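Local coordinates for chinitase A (Streptomyces coelicolor, PDB 3EBV), which probably acts as an endochitinase that hydrolyses chitin, this chain being the glycosyl hydrolase family 18 catalytic domain of a longer protein, at residues I79-G84 / G115-L120. Numbering follows the deposited sequence.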
ATOM      1  N   ILE A  79      -6.838   4.882   5.714  1.00 12.56           N
ATOM      2  CA  ILE A  79      -5.777   4.573   6.661  1.00 12.41           C
ATOM      3  C   ILE A  79      -4.670   5.615   6.569  1.00 12.51           C
ATOM      4  O   ILE A  79      -4.595   6.346   5.576  1.00 12.56           O
ATOM      5  CB  ILE A  79      -5.223   3.128   6.404  1.00 11.89           C
ATOM      6  CG1 ILE A  79      -4.574   3.039   5.006  1.00 12.63           C
ATOM      7  CG2 ILE A  79      -6.365   2.106   6.592  1.00 13.33           C
ATOM      8  CD1 ILE A  79      -4.081   1.597   4.661  1.00 12.94           C
ATOM      9  N   ILE A  80      -3.850   5.721   7.614  1.00 11.82           N
ATOM     10  CA  ILE A  80      -2.698   6.629   7.611  1.00 11.89           C
ATOM     11  C   ILE A  80      -1.432   5.890   7.196  1.00 12.30           C
ATOM     12  O   ILE A  80      -1.096   4.867   7.806  1.00 12.31           O
ATOM     13  CB  ILE A  80      -2.549   7.376   8.999  1.00 12.68           C
ATOM     14  CG1 ILE A  80      -1.426   8.384   8.979  1.00 13.16           C
ATOM     15  CG2 ILE A  80      -2.408   6.378  10.170  1.00 12.54           C
ATOM     16  CD1 ILE A  80      -1.668   9.543   7.996  1.00 14.48           C
ATOM     17  N   SER A  81      -0.708   6.430   6.206  1.00 12.19           N
ATOM     18  CA  SER A  81       0.559   5.807   5.796  1.00 12.04           C
ATOM     19  C   SER A  81       1.705   6.460   6.504  1.00 12.52           C
ATOM     20  O   SER A  81       1.793   7.701   6.553  1.00 12.91           O
ATOM     21  CB  SER A  81       0.743   5.882   4.274  1.00 12.86           C
ATOM     22  OG  SER A  81       1.926   5.215   3.883  1.00 12.29           O
ATOM     23  N   VAL A  82       2.615   5.651   7.038  1.00 11.81           N
ATOM     24  CA  VAL A  82       3.833   6.140   7.681  0.70 12.31           C
ATOM     25  C   VAL A  82       5.041   5.932   6.785  1.00 12.93           C
ATOM     26  O   VAL A  82       5.219   4.829   6.237  1.00 12.47           O
ATOM     27  CB  VAL A  82       4.066   5.411   9.024  0.70 12.03           C
ATOM     28  CG1 VAL A  82       5.309   5.946   9.705  0.70 15.01           C
ATOM     29  CG2 VAL A  82       2.824   5.568   9.922  0.70 13.56           C
ATOM     30  N   GLY A  83       5.873   6.951   6.617  1.00 13.48           N
ATOM     31  CA  GLY A  83       7.113   6.784   5.869  1.00 14.98           C
ATOM     32  C   GLY A  83       7.131   7.612   4.623  1.00 17.23           C
ATOM     33  O   GLY A  83       7.102   8.850   4.686  1.00 17.04           O
ATOM     34  N   GLY A  84       7.221   6.928   3.492  1.00 17.58           N
ATOM     35  CA  GLY A  84       7.341   7.619   2.227  1.00 19.95           C
ATOM     36  C   GLY A  84       8.804   7.824   1.905  1.00 21.77           C
ATOM     37  O   GLY A  84       9.679   7.634   2.767  1.00 21.01           O
ATOM     38  N   GLY A 115      -6.949   2.367  10.267  1.00 14.17           N
ATOM     39  CA  GLY A 115      -5.716   1.598  10.444  1.00 12.85           C
ATOM     40  C   GLY A 115      -4.546   2.325   9.842  1.00 14.23           C
ATOM     41  O   GLY A 115      -4.570   3.567   9.680  1.00 12.91           O
ATOM     42  N   VAL A 116      -3.513   1.534   9.492  1.00 12.54           N
ATOM     43  CA  VAL A 116      -2.212   2.086   9.200  1.00 11.95           C
ATOM     44  C   VAL A 116      -1.626   1.333   7.996  1.00 11.57           C
ATOM     45  O   VAL A 116      -1.897   0.120   7.796  1.00 11.48           O
ATOM     46  CB  VAL A 116      -1.237   1.973  10.419  1.00 12.66           C
ATOM     47  CG1 VAL A 116      -0.975   0.489  10.822  1.00 13.52           C
ATOM     48  CG2 VAL A 116       0.053   2.736  10.171  1.00 12.75           C
ATOM     49  N   ASP A 117      -0.811   2.073   7.220  1.00 11.12           N
ATOM     50  CA  ASP A 117      -0.001   1.472   6.131  1.00 10.75           C
ATOM     51  C   ASP A 117       1.444   1.693   6.479  1.00 10.95           C
ATOM     52  O   ASP A 117       1.864   2.802   6.850  1.00 11.98           O
ATOM     53  CB  ASP A 117      -0.307   2.180   4.805  1.00 11.65           C
ATOM     54  CG  ASP A 117       0.660   1.770   3.671  1.00 11.45           C
ATOM     55  OD1 ASP A 117       0.667   0.541   3.326  1.00 11.82           O
ATOM     56  OD2 ASP A 117       1.410   2.642   3.152  1.00 11.30           O
ATOM     57  N   ILE A 118       2.237   0.624   6.437  1.00 10.70           N
ATOM     58  CA  ILE A 118       3.653   0.727   6.737  1.00 11.05           C
ATOM     59  C   ILE A 118       4.437   0.926   5.458  1.00 11.86           C
ATOM     60  O   ILE A 118       4.563  -0.006   4.649  1.00 11.20           O
ATOM     61  CB  ILE A 118       4.145  -0.576   7.486  1.00 11.31           C
ATOM     62  CG1 ILE A 118       3.225  -0.898   8.701  1.00 11.94           C
ATOM     63  CG2 ILE A 118       5.651  -0.486   7.818  1.00 12.55           C
ATOM     64  CD1 ILE A 118       3.175   0.232   9.753  1.00 12.67           C
ATOM     65  N   ASP A 119       4.997   2.115   5.307  1.00 11.40           N
ATOM     66  CA  ASP A 119       5.754   2.476   4.124  1.00 11.08           C
ATOM     67  C   ASP A 119       7.083   3.142   4.517  1.00 11.94           C
ATOM     68  O   ASP A 119       7.518   4.108   3.861  1.00 13.28           O
ATOM     69  CB  ASP A 119       4.921   3.398   3.212  1.00 11.34           C
ATOM     70  CG  ASP A 119       5.590   3.673   1.881  1.00 15.08           C
ATOM     71  OD1 ASP A 119       6.483   2.908   1.438  1.00 13.85           O
ATOM     72  OD2 ASP A 119       5.212   4.710   1.282  1.00 18.69           O
ATOM     73  N   LEU A 120       7.738   2.584   5.535  1.00 11.84           N
ATOM     74  CA  LEU A 120       9.098   3.034   5.883  1.00 12.97           C
ATOM     75  C   LEU A 120      10.047   2.615   4.747  1.00 14.48           C
ATOM     76  O   LEU A 120      10.127   1.423   4.379  1.00 15.19           O
ATOM     77  CB  LEU A 120       9.575   2.419   7.198  1.00 13.63           C
ATOM     78  CG  LEU A 120       8.705   2.649   8.441  1.00 16.74           C
ATOM     79  CD1 LEU A 120       9.522   2.246   9.722  1.00 18.83           C
ATOM     80  CD2 LEU A 120       8.235   4.036   8.513  1.00 20.73           C
TER
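I80 and V116 sit side by side in a parallel pairing in which strands 79-84 and 115-120 run only 8° apart, their axes approaching to 4.2 Å. I80 is bonded through N to G115 O and through O to D117 N; V82 repeats the pattern two residues on, its N 3.0 Å from D117 O and its O accepting D119 N. That last bond is bent to 136° at the hydrogen, and beyond it G84 N reaches D119 O at 2.9 Å. Beside it, G83 CA lies 3.4 Å from the same oxygen.

On one face S81 meets D117. With OG anti to the backbone N (chi1 -177°), the serine hydroxyl donates to D117 OD2 on its anti lone pair, at 2.7 Å. Y10 OH bonds the same oxygen and T147 OG1 takes OD1, so three hydroxyls from three different barrel strands fix the carboxylate's rotation. I79 CD1 adds an apolar touch to D117 CB, 3.8 Å away.

The other face is greasy: in the conformer given, one of two modelled, V82 sets CG2 against V116 CG2 at 4.0 Å and CG1 alongside L120 CD2 at 3.7 Å. Helix 126-140 packs against V116 and L120 there.

The two strands belong to a beta-alpha-beta unit of the TIM barrel. S81-G84 reads as the family's SxGG motif, and D117, D119 and E121 fit its DxDxE signature, whose glutamate is the general acid in relatives. Together the hydroxyls of S81, Y10 and T147 probably keep D117 in place behind D119 and E121, whose OD1 and OE2 lie close.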